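Local coordinates for putative oxidoreductase (Thermus thermophilus, PDB 2ISM), which is a putative oxidoreductase that folds as a six-bladed beta-propeller of four-stranded antiparallel sheets and carries a bound calcium ion, at residues Y262-G267 / A289-V294; G271-A274 / D279-V282; A283-Q288 / T331-D336; L293-E298 / W302-V307. All blocks are in the same frame, centred on the assembly; numbering follows the deposited sequence.

Contact 1 of 4, residues Y262-G267 / A289-V294; sequences YFWPQG and ALLRLV
Trp-264 and Leu-291 both set CG beside the backbone N and opposite the carbonyl carbon (chi1 -64° and -58°), which sends the indole and the isobutyl group into the space between two strands whose axes stay 11.0 Å apart. The two side chains run antiparallel alongside one another. Methyl CD1 of Leu-291 does the touching, 3.9 Å from Trp-264 NE1 and 4.1 Å from CZ2, approaching the ring obliquely. Leu-293 comes in otherwise: its CD1 meets the indole at the edge, near the ring plane, 4.3 Å from CZ2. Leu-291 and Leu-293, two residues apart on one strand, thus both bear on the NE1-CZ2 side of the indole. At Tyr-262, the other methyl of Leu-293, CD2, lies 4.4 Å from CB. Within its own strand Tyr-262 reaches over a face of the indole, with CE2 3.2 Å above the ring plane near its rim. The join is apolar and modest, a seam between two consecutive propeller blades. Strand 262-264 is the last of its sheet and bonds to strand 232-237, which carries the calcium ligand Glu-233; the Trp-264 side chain is about 11 Å from that ion. Strand 289-298 is third in the next sheet, between strands 279-284 and 301-312, and the Tyr-262 ring extends the seam to Val-304 and Val-307 of the latter.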
loop_
_atom_site.group_PDB
_atom_site.type_symbol
_atom_site.label_atom_id
_atom_site.label_comp_id
_atom_site.label_asym_id
_atom_site.label_seq_id
_atom_site.Cartn_x
_atom_site.Cartn_y
_atom_site.Cartn_z
ATOM N N TYR B 262 6.722 11.427 18.246
ATOM C CA TYR B 262 8.074 10.922 18.080
ATOM C C TYR B 262 9.002 12.093 17.801
ATOM O O TYR B 262 8.590 13.094 17.212
ATOM C CB TYR B 262 8.135 9.945 16.902
ATOM C CG TYR B 262 9.420 9.151 16.835
ATOM C CD1 TYR B 262 9.614 8.041 17.652
ATOM C CD2 TYR B 262 10.454 9.527 15.978
ATOM C CE1 TYR B 262 10.806 7.326 17.622
ATOM C CE2 TYR B 262 11.649 8.821 15.939
ATOM C CZ TYR B 262 11.820 7.721 16.764
ATOM O OH TYR B 262 13.001 7.022 16.737
ATOM N N PHE B 263 10.250 11.977 18.240
ATOM C CA PHE B 263 11.231 13.019 17.981
ATOM C C PHE B 263 12.611 12.389 17.879
ATOM O O PHE B 263 12.886 11.361 18.497
ATOM C CB PHE B 263 11.208 14.108 19.065
ATOM C CG PHE B 263 11.711 13.661 20.409
ATOM C CD1 PHE B 263 10.884 12.961 21.284
ATOM C CD2 PHE B 263 13.008 13.965 20.813
ATOM C CE1 PHE B 263 11.340 12.572 22.543
ATOM C CE2 PHE B 263 13.475 13.581 22.068
ATOM C CZ PHE B 263 12.637 12.884 22.936
ATOM N N TRP B 264 13.482 13.013 17.091
ATOM C CA TRP B 264 14.850 12.535 16.932
ATOM C C TRP B 264 15.834 13.406 17.705
ATOM O O TRP B 264 16.209 14.488 17.252
ATOM C CB TRP B 264 15.234 12.495 15.451
ATOM C CG TRP B 264 14.416 11.532 14.645
ATOM C CD1 TRP B 264 14.747 10.250 14.317
ATOM C CD2 TRP B 264 13.131 11.775 14.062
ATOM N NE1 TRP B 264 13.746 9.679 13.567
ATOM C CE2 TRP B 264 12.741 10.596 13.396
ATOM C CE3 TRP B 264 12.265 12.874 14.036
ATOM C CZ2 TRP B 264 11.530 10.484 12.716
ATOM C CZ3 TRP B 264 11.064 12.761 13.359
ATOM C CH2 TRP B 264 10.708 11.575 12.709
ATOM N N PRO B 265 16.247 12.929 18.875
ATOM C CA PRO B 265 17.220 13.650 19.700
ATOM C C PRO B 265 18.487 13.984 18.920
ATOM O O PRO B 265 19.009 15.093 19.038
ATOM C CB PRO B 265 17.537 12.650 20.813
ATOM C CG PRO B 265 17.305 11.319 20.191
ATOM C CD PRO B 265 16.159 11.504 19.238
ATOM N N GLN B 266 18.971 13.030 18.132
ATOM C CA GLN B 266 19.797 13.340 16.971
ATOM C C GLN B 266 18.937 13.722 15.770
ATOM O O GLN B 266 18.088 12.946 15.332
ATOM C CB GLN B 266 20.695 12.153 16.619
ATOM C CG GLN B 266 19.956 10.976 16.005
ATOM C CD GLN B 266 18.788 10.515 16.854
ATOM O OE1 GLN B 266 18.940 9.635 17.702
ATOM N NE2 GLN B 266 17.620 11.106 16.630
ATOM N N GLY B 267 19.164 14.920 15.243
ATOM C CA GLY B 267 18.142 15.631 14.498
ATOM C C GLY B 267 17.819 14.965 13.175
ATOM O O GLY B 267 18.705 14.431 12.506
ATOM N N ALA B 289 16.756 10.878 3.567
ATOM C CA ALA B 289 16.116 9.577 3.569
ATOM C C ALA B 289 14.623 9.679 3.824
ATOM O O ALA B 289 14.132 10.689 4.326
ATOM C CB ALA B 289 16.756 8.694 4.636
ATOM N N LEU B 290 13.911 8.619 3.463
ATOM C CA LEU B 290 12.476 8.541 3.682
ATOM C C LEU B 290 12.327 7.502 4.784
ATOM O O LEU B 290 12.685 6.340 4.591
ATOM C CB LEU B 290 11.765 8.058 2.419
ATOM C CG LEU B 290 10.247 7.885 2.539
ATOM C CD1 LEU B 290 9.585 9.246 2.761
ATOM C CD2 LEU B 290 9.710 7.234 1.276
ATOM N N LEU B 291 11.826 7.918 5.941
ATOM C CA LEU B 291 11.662 6.991 7.049
ATOM C C LEU B 291 10.233 6.486 7.164
ATOM O O LEU B 291 9.277 7.180 6.807
ATOM C CB LEU B 291 12.086 7.648 8.365
ATOM C CG LEU B 291 13.524 8.180 8.427
ATOM C CD1 LEU B 291 13.802 8.731 9.815
ATOM C CD2 LEU B 291 14.506 7.073 8.087
ATOM N N ARG B 292 10.109 5.258 7.651
ATOM C CA ARG B 292 8.823 4.608 7.843
ATOM C C ARG B 292 8.632 4.445 9.346
ATOM O O ARG B 292 9.463 3.834 10.019
ATOM C CB ARG B 292 8.825 3.232 7.167
ATOM C CG ARG B 292 7.558 2.421 7.380
ATOM C CD ARG B 292 7.722 0.964 6.940
ATOM N NE ARG B 292 7.900 0.826 5.497
ATOM C CZ ARG B 292 9.046 0.501 4.907
ATOM N NH1 ARG B 292 10.134 0.272 5.633
ATOM N NH2 ARG B 292 9.105 0.405 3.583
ATOM N N LEU B 293 7.556 5.019 9.876
ATOM C CA LEU B 293 7.266 4.912 11.300
ATOM C C LEU B 293 6.158 3.883 11.493
ATOM O O LEU B 293 5.053 4.044 10.975
ATOM C CB LEU B 293 6.827 6.265 11.875
ATOM C CG LEU B 293 7.906 7.270 12.292
ATOM C CD1 LEU B 293 8.820 7.593 11.123
ATOM C CD2 LEU B 293 7.234 8.531 12.805
ATOM N N VAL B 294 6.467 2.814 12.220
ATOM C CA VAL B 294 5.493 1.763 12.477
ATOM C C VAL B 294 4.744 2.127 13.749
ATOM O O VAL B 294 5.338 2.235 14.823
ATOM C CB VAL B 294 6.182 0.397 12.658
ATOM C CG1 VAL B 294 5.135 -0.695 12.806
ATOM C CG2 VAL B 294 7.089 0.114 11.466
#

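Contact 2 of 4, residues G271-A274 / D279-V282; sequences GNLA and DLYV
Ala-274 and Tyr-281 form an antiparallel hydrogen-bonded pair, N to O 2.9 Å from Ala-274 to Tyr-281 and 2.8 Å in return, and the adjoining Leu-273 and Val-282 are a non-hydrogen-bonded pair whose CA atoms stand 4.3 Å apart. On the face of Leu-273, Val-282 and Leu-280 the side chains pack together. Leu-273 has CG wedged between its backbone N and carbonyl carbon (chi1 38°), with chi2 at an unusual 31°, consistent with close packing; its CB rests 4.0 Å from Val-282 CG2, while CD2 runs across to Leu-280 CD1 at 3.9 Å. That same Leu-280 methyl also lies 3.7 Å from Ala-274 O, so it covers one side of a carbonyl already engaged by Tyr-281 N. On the other face it is the carbonyl O of Ala-274 that meets the Tyr-281 side chain, 3.6 Å from its CB and at the ring edge. The ring itself leads off to an edge-to-face meeting with Phe-276, and its OH bonds Arg-292 NE. Asn-272 points its amide out of the hairpin: OD1 takes Leu-207 N and, weakly, the N of Leu-273, while ND2 gives to Glu-319 OE1. The pair belongs to the beta hairpin formed by the first two strands of a propeller blade, 270-276 and 279-284. Strand 289-298 continues the sheet beyond Leu-280 and Val-282, and Val-320 of strand 317-322 in the following blade packs on Asn-272 and Ala-274.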
loop_
_atom_site.group_PDB
_atom_site.type_symbol
_atom_site.label_atom_id
_atom_site.label_comp_id
_atom_site.label_asym_id
_atom_site.label_seq_id
_atom_site.Cartn_x
_atom_site.Cartn_y
_atom_site.Cartn_z
ATOM N N GLY B 271 10.526 16.961 6.027
ATOM C CA GLY B 271 9.804 17.650 4.987
ATOM C C GLY B 271 8.369 17.287 5.335
ATOM O O GLY B 271 7.978 17.331 6.509
ATOM N N ASN B 272 7.582 16.889 4.347
ATOM C CA ASN B 272 6.200 16.524 4.619
ATOM C C ASN B 272 6.153 15.075 5.099
ATOM O O ASN B 272 7.180 14.403 5.179
ATOM C CB ASN B 272 5.358 16.684 3.349
ATOM C CG ASN B 272 3.875 16.854 3.646
ATOM O OD1 ASN B 272 3.465 16.892 4.803
ATOM N ND2 ASN B 272 3.066 16.958 2.596
ATOM N N LEU B 273 4.964 14.605 5.454
ATOM C CA LEU B 273 4.797 13.218 5.882
ATOM C C LEU B 273 3.485 12.717 5.302
ATOM O O LEU B 273 2.626 13.517 4.930
ATOM C CB LEU B 273 4.792 13.088 7.413
ATOM C CG LEU B 273 4.141 14.105 8.360
ATOM C CD1 LEU B 273 2.936 14.777 7.741
ATOM C CD2 LEU B 273 3.771 13.378 9.647
ATOM N N ALA B 274 3.329 11.402 5.208
ATOM C CA ALA B 274 2.103 10.846 4.650
ATOM C C ALA B 274 1.862 9.420 5.104
ATOM O O ALA B 274 2.806 8.675 5.370
ATOM C CB ALA B 274 2.161 10.894 3.126
ATOM N N ASP B 279 1.456 2.660 7.483
ATOM C CA ASP B 279 2.579 3.254 8.196
ATOM C C ASP B 279 2.678 4.747 7.906
ATOM O O ASP B 279 2.105 5.240 6.936
ATOM C CB ASP B 279 3.888 2.567 7.793
ATOM C CG ASP B 279 3.894 1.086 8.124
ATOM O OD1 ASP B 279 3.623 0.734 9.293
ATOM O OD2 ASP B 279 4.174 0.276 7.215
ATOM N N LEU B 280 3.405 5.459 8.758
ATOM C CA LEU B 280 3.583 6.895 8.590
ATOM C C LEU B 280 4.970 7.145 8.013
ATOM O O LEU B 280 5.975 6.824 8.647
ATOM C CB LEU B 280 3.438 7.604 9.940
ATOM C CG LEU B 280 3.534 9.133 9.969
ATOM C CD1 LEU B 280 2.655 9.732 8.879
ATOM C CD2 LEU B 280 3.112 9.642 11.347
ATOM N N TYR B 281 5.021 7.704 6.807
ATOM C CA TYR B 281 6.293 7.990 6.151
ATOM C C TYR B 281 6.677 9.448 6.331
ATOM O O TYR B 281 5.836 10.335 6.201
ATOM C CB TYR B 281 6.199 7.659 4.663
ATOM C CG TYR B 281 6.172 6.176 4.378
ATOM C CD1 TYR B 281 7.251 5.548 3.751
ATOM C CD2 TYR B 281 5.078 5.393 4.749
ATOM C CE1 TYR B 281 7.244 4.181 3.499
ATOM C CE2 TYR B 281 5.062 4.020 4.502
ATOM C CZ TYR B 281 6.148 3.424 3.877
ATOM O OH TYR B 281 6.140 2.073 3.628
ATOM N N VAL B 282 7.950 9.693 6.621
ATOM C CA VAL B 282 8.433 11.049 6.836
ATOM C C VAL B 282 9.652 11.350 5.971
ATOM O O VAL B 282 10.688 10.702 6.106
ATOM C CB VAL B 282 8.809 11.269 8.319
ATOM C CG1 VAL B 282 9.271 12.708 8.542
ATOM C CG2 VAL B 282 7.614 10.951 9.201
#

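Contact 3 of 4, residues A283-Q288 / T331-D336; sequences AGLRGQ and TTSNRD
Leu-285 meets Ser-333 in a small, buried van der Waals contact between the ends of two adjacent blades of the beta-propeller. Leu-285 opens the turn that leaves strand 279-284; Ser-333 comes directly after strand 328-332 and starts a type I beta turn to Asp-336, closed by the bond from Asp-336 N to Ser-333 O. The methyl CD2 of Leu-285 lies 3.8 Å from Ser-333 CB and 4.1 Å from its OG. Because the hydroxyl is anti to the serine N (chi1 -167°), it can turn back over the turn and donate to the carboxylate of Asp-336. That bond is short, 2.7 Å from OG to OD2, and closes the turn a second time through side chains. The serine oxygen also receives Arg-318 NE, and Asp-336 OD2 forms salt bridges with Arg-316 and Arg-318. Arg-316 precedes, and Arg-318 lies in, strand 317-322 of the following blade, so a buried charge is met by several donors, which would probably favour the ionised carboxylate. Leu-285 covers this polar cluster from the side of its own blade. Its CD2 stays 4.4 Å from Asp-336 OD2, which Ser-333 OG meets from above the carboxylate plane, 45° out of it.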
loop_
_atom_site.group_PDB
_atom_site.type_symbol
_atom_site.label_atom_id
_atom_site.label_comp_id
_atom_site.label_asym_id
_atom_site.label_seq_id
_atom_site.Cartn_x
_atom_site.Cartn_y
_atom_site.Cartn_z
ATOM N N ALA B 283 9.520 12.336 5.088
ATOM C CA ALA B 283 10.618 12.727 4.212
ATOM C C ALA B 283 11.690 13.429 5.036
ATOM O O ALA B 283 11.384 14.273 5.877
ATOM C CB ALA B 283 10.111 13.657 3.107
ATOM N N GLY B 284 12.945 13.072 4.791
ATOM C CA GLY B 284 14.030 13.683 5.524
ATOM C C GLY B 284 14.860 14.586 4.636
ATOM O O GLY B 284 15.304 14.194 3.556
ATOM N N LEU B 285 15.057 15.817 5.087
ATOM C CA LEU B 285 15.861 16.759 4.335
ATOM C C LEU B 285 17.374 16.666 4.531
ATOM O O LEU B 285 18.108 16.396 3.575
ATOM C CB LEU B 285 15.492 18.203 4.726
ATOM C CG LEU B 285 14.133 18.650 4.167
ATOM C CD1 LEU B 285 13.669 19.968 4.801
ATOM C CD2 LEU B 285 14.262 18.799 2.652
ATOM N N ARG B 286 17.845 16.856 5.756
ATOM C CA ARG B 286 19.283 16.802 6.030
ATOM C C ARG B 286 19.646 15.321 6.140
ATOM O O ARG B 286 20.755 14.928 5.786
ATOM C CB ARG B 286 19.627 17.509 7.341
ATOM C CG ARG B 286 21.122 17.591 7.616
ATOM C CD ARG B 286 21.408 18.530 8.776
ATOM N NE ARG B 286 20.846 18.033 10.028
ATOM C CZ ARG B 286 20.420 18.813 11.015
ATOM N NH1 ARG B 286 20.487 20.134 10.896
ATOM N NH2 ARG B 286 19.927 18.272 12.123
ATOM N N GLY B 287 18.716 14.506 6.637
ATOM C CA GLY B 287 18.976 13.078 6.783
ATOM C C GLY B 287 19.000 12.337 5.456
ATOM O O GLY B 287 19.397 11.170 5.389
ATOM N N GLN B 288 18.563 13.020 4.400
ATOM C CA GLN B 288 18.536 12.456 3.051
ATOM C C GLN B 288 17.938 11.048 2.987
ATOM O O GLN B 288 18.527 10.138 2.401
ATOM C CB GLN B 288 19.952 12.436 2.469
ATOM C CG GLN B 288 20.561 13.820 2.274
ATOM C CD GLN B 288 21.970 13.760 1.717
ATOM O OE1 GLN B 288 22.235 13.059 0.739
ATOM N NE2 GLN B 288 22.884 14.500 2.332
ATOM N N THR B 331 9.566 14.034 -3.548
ATOM C CA THR B 331 10.368 14.979 -4.323
ATOM C C THR B 331 11.700 15.208 -3.621
ATOM O O THR B 331 11.804 15.058 -2.402
ATOM C CB THR B 331 9.668 16.345 -4.498
ATOM O OG1 THR B 331 9.606 17.027 -3.236
ATOM C CG2 THR B 331 8.264 16.154 -5.053
ATOM N N THR B 332 12.722 15.559 -4.395
ATOM C CA THR B 332 14.041 15.811 -3.834
ATOM C C THR B 332 14.232 17.316 -3.656
ATOM O O THR B 332 13.581 18.127 -4.326
ATOM C CB THR B 332 15.153 15.243 -4.733
ATOM O OG1 THR B 332 15.100 15.873 -6.013
ATOM C CG2 THR B 332 14.971 13.742 -4.919
ATOM N N SER B 333 15.125 17.688 -2.746
ATOM C CA SER B 333 15.358 19.094 -2.453
ATOM C C SER B 333 16.802 19.550 -2.577
ATOM O O SER B 333 17.168 20.629 -2.102
ATOM C CB SER B 333 14.693 19.434 -1.118
ATOM O OG SER B 333 14.610 20.828 -0.910
ATOM N N ASN B 334 17.614 18.720 -3.221
ATOM C CA ASN B 334 19.034 18.996 -3.414
ATOM C C ASN B 334 19.471 20.369 -3.896
ATOM O O ASN B 334 20.624 20.761 -3.705
ATOM C CB ASN B 334 19.614 17.922 -4.331
ATOM C CG ASN B 334 19.348 16.530 -3.812
ATOM O OD1 ASN B 334 18.900 15.647 -4.547
ATOM N ND2 ASN B 334 19.622 16.326 -2.534
ATOM N N ARG B 335 18.554 21.102 -4.514
ATOM C CA ARG B 335 18.878 22.426 -5.028
ATOM C C ARG B 335 18.352 23.570 -4.160
ATOM O O ARG B 335 18.302 24.714 -4.610
ATOM C CB ARG B 335 18.341 22.562 -6.457
ATOM C CG ARG B 335 18.911 21.527 -7.419
ATOM C CD ARG B 335 18.270 21.610 -8.798
ATOM N NE ARG B 335 18.498 22.904 -9.438
ATOM C CZ ARG B 335 17.962 23.265 -10.600
ATOM N NH1 ARG B 335 17.167 22.427 -11.252
ATOM N NH2 ARG B 335 18.215 24.466 -11.109
ATOM N N ASP B 336 17.982 23.277 -2.917
ATOM C CA ASP B 336 17.453 24.319 -2.039
ATOM C C ASP B 336 18.522 25.139 -1.318
ATOM O O ASP B 336 18.203 25.948 -0.448
ATOM C CB ASP B 336 16.478 23.728 -1.009
ATOM C CG ASP B 336 17.147 22.781 -0.028
ATOM O OD1 ASP B 336 18.395 22.775 0.065
ATOM O OD2 ASP B 336 16.414 22.046 0.669
#

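Contact 4 of 4, residues L293-E298 / W302-V307; sequences LVLEGE and WRVLRV
Strands 289-298 and 301-312 make a beta hairpin at the outer edge of a propeller blade, and its antiparallel ladder is interrupted by a classic beta bulge between the pairs Leu-293/Val-307 and Leu-295/Val-304. There Val-294 faces two residues, Leu-305 and Arg-306: its N bonds Arg-306 O at 2.9 Å, while its O receives Leu-305 N at 2.7 Å. Past the bulge Glu-296 and Arg-303 pair through their backbones. Their side chains run side by side into a salt bridge, with Arg-303 NH2 3.1 Å from Glu-296 OE2; Glu-296 CG is anti to its N (chi1 174°) and the chain beyond is extended, and the guanidinium and carboxylate planes stand 43° apart. The bulge also brings Leu-305 over this glutamate, its CG 3.5 Å from Glu-296 CB. Leu-293, Leu-295, Val-304 and Val-307 line the opposite face, where Leu-295 CD2 touches Val-304 CG2 at 3.9 Å. Near the turn the indole of Trp-302 lies with one face against the Gly-297 and Glu-298 backbone, at conformations of Gly-297 that suit glycine (phi 141°). Its NE1 bonds Glu-215, and His-210 stacks on the ring. Arg-306, tied by NE to Glu-308, spreads its guanidinium flat over Val-294, whose methyl CG2 sits 3.7 Å above the centre of the guanidinium plane.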
loop_
_atom_site.group_PDB
_atom_site.type_symbol
_atom_site.label_atom_id
_atom_site.label_comp_id
_atom_site.label_asym_id
_atom_site.label_seq_id
_atom_site.Cartn_x
_atom_site.Cartn_y
_atom_site.Cartn_z
ATOM N N LEU B 293 7.556 5.019 9.876
ATOM C CA LEU B 293 7.266 4.912 11.300
ATOM C C LEU B 293 6.158 3.883 11.493
ATOM O O LEU B 293 5.053 4.044 10.975
ATOM C CB LEU B 293 6.827 6.265 11.875
ATOM C CG LEU B 293 7.906 7.270 12.292
ATOM C CD1 LEU B 293 8.820 7.593 11.123
ATOM C CD2 LEU B 293 7.234 8.531 12.805
ATOM N N VAL B 294 6.467 2.814 12.220
ATOM C CA VAL B 294 5.493 1.763 12.477
ATOM C C VAL B 294 4.744 2.127 13.749
ATOM O O VAL B 294 5.338 2.235 14.823
ATOM C CB VAL B 294 6.182 0.397 12.658
ATOM C CG1 VAL B 294 5.135 -0.695 12.806
ATOM C CG2 VAL B 294 7.089 0.114 11.466
ATOM N N LEU B 295 3.436 2.317 13.621
ATOM C CA LEU B 295 2.612 2.711 14.750
ATOM C C LEU B 295 1.813 1.585 15.394
ATOM O O LEU B 295 1.442 0.604 14.747
ATOM C CB LEU B 295 1.638 3.808 14.317
ATOM C CG LEU B 295 2.196 4.978 13.504
ATOM C CD1 LEU B 295 1.061 5.928 13.153
ATOM C CD2 LEU B 295 3.276 5.695 14.294
ATOM N N GLU B 296 1.550 1.754 16.684
ATOM C CA GLU B 296 0.767 0.805 17.452
ATOM C C GLU B 296 -0.133 1.623 18.364
ATOM O O GLU B 296 0.318 2.572 19.005
ATOM C CB GLU B 296 1.665 -0.104 18.294
ATOM C CG GLU B 296 0.886 -1.012 19.236
ATOM C CD GLU B 296 1.759 -2.049 19.917
ATOM O OE1 GLU B 296 2.334 -2.902 19.206
ATOM O OE2 GLU B 296 1.868 -2.010 21.161
ATOM N N GLY B 297 -1.409 1.266 18.410
ATOM C CA GLY B 297 -2.324 1.994 19.263
ATOM C C GLY B 297 -3.697 2.207 18.668
ATOM O O GLY B 297 -4.159 1.438 17.824
ATOM N N GLU B 298 -4.346 3.271 19.120
ATOM C CA GLU B 298 -5.683 3.615 18.669
ATOM C C GLU B 298 -5.842 5.129 18.739
ATOM O O GLU B 298 -4.925 5.833 19.166
ATOM C CB GLU B 298 -6.713 2.927 19.569
ATOM C CG GLU B 298 -6.614 3.332 21.035
ATOM C CD GLU B 298 -7.313 2.356 21.965
ATOM O OE1 GLU B 298 -8.415 1.878 21.619
ATOM O OE2 GLU B 298 -6.762 2.075 23.052
ATOM N N TRP B 302 -1.363 6.724 20.395
ATOM C CA TRP B 302 -0.419 6.152 19.442
ATOM C C TRP B 302 1.015 6.222 19.950
ATOM O O TRP B 302 1.361 7.068 20.774
ATOM C CB TRP B 302 -0.474 6.885 18.097
ATOM C CG TRP B 302 -1.777 6.795 17.379
ATOM C CD1 TRP B 302 -2.734 7.763 17.291
ATOM C CD2 TRP B 302 -2.269 5.675 16.637
ATOM N NE1 TRP B 302 -3.792 7.316 16.536
ATOM C CE2 TRP B 302 -3.532 6.035 16.122
ATOM C CE3 TRP B 302 -1.763 4.397 16.357
ATOM C CZ2 TRP B 302 -4.301 5.166 15.342
ATOM C CZ3 TRP B 302 -2.526 3.531 15.579
ATOM C CH2 TRP B 302 -3.782 3.921 15.082
ATOM N N ARG B 303 1.846 5.318 19.447
ATOM C CA ARG B 303 3.256 5.290 19.796
ATOM C C ARG B 303 3.994 4.592 18.668
ATOM O O ARG B 303 3.426 3.750 17.971
ATOM C CB ARG B 303 3.485 4.569 21.130
ATOM C CG ARG B 303 3.187 3.080 21.145
ATOM C CD ARG B 303 3.260 2.571 22.580
ATOM N NE ARG B 303 3.135 1.121 22.692
ATOM C CZ ARG B 303 2.999 0.476 23.848
ATOM N NH1 ARG B 303 2.966 1.155 24.988
ATOM N NH2 ARG B 303 2.903 -0.846 23.867
ATOM N N VAL B 304 5.252 4.957 18.471
ATOM C CA VAL B 304 6.041 4.358 17.407
ATOM C C VAL B 304 6.740 3.087 17.878
ATOM O O VAL B 304 7.545 3.121 18.809
ATOM C CB VAL B 304 7.103 5.349 16.879
ATOM C CG1 VAL B 304 7.913 4.702 15.765
ATOM C CG2 VAL B 304 6.423 6.616 16.369
ATOM N N LEU B 305 6.416 1.967 17.237
ATOM C CA LEU B 305 7.029 0.687 17.572
ATOM C C LEU B 305 8.470 0.685 17.087
ATOM O O LEU B 305 9.393 0.390 17.845
ATOM C CB LEU B 305 6.282 -0.463 16.897
ATOM C CG LEU B 305 4.970 -0.938 17.514
ATOM C CD1 LEU B 305 4.359 -2.012 16.626
ATOM C CD2 LEU B 305 5.229 -1.481 18.917
ATOM N N ARG B 306 8.653 1.017 15.815
ATOM C CA ARG B 306 9.983 1.052 15.225
ATOM C C ARG B 306 10.051 1.998 14.031
ATOM O O ARG B 306 9.034 2.329 13.421
ATOM C CB ARG B 306 10.405 -0.355 14.784
ATOM C CG ARG B 306 9.506 -0.979 13.724
ATOM C CD ARG B 306 10.073 -2.306 13.227
ATOM N NE ARG B 306 9.248 -2.902 12.180
ATOM C CZ ARG B 306 8.054 -3.450 12.385
ATOM N NH1 ARG B 306 7.537 -3.489 13.607
ATOM N NH2 ARG B 306 7.371 -3.952 11.365
ATOM N N VAL B 307 11.265 2.429 13.713
ATOM C CA VAL B 307 11.505 3.325 12.592
ATOM C C VAL B 307 12.421 2.607 11.609
ATOM O O VAL B 307 13.445 2.049 12.002
ATOM C CB VAL B 307 12.183 4.629 13.065
ATOM C CG1 VAL B 307 12.410 5.562 11.883
ATOM C CG2 VAL B 307 11.319 5.306 14.118
#

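Contacts 2 and 4 are the first and last strand pairings of one four-stranded sheet, 270-276, 279-284, 289-298 and 301-312, and their centres lie 13 Å apart. Leu-293 N, bonded to Leu-280 O, joins the two pairings across the middle of the blade. Contact 1 shares Leu-293 and Val-294 with contact 4 and joins this sheet to the preceding blade; contact 3 joins it to the following one. Contacts 3 and 4 stand farthest apart, with centres about 24 Å apart. Along the chain contact 1 opens first; contact 2 falls between its segments, contact 3 alternates with it, and contact 4 falls between those of contact 3. Together they tie one blade internally and to its two neighbours.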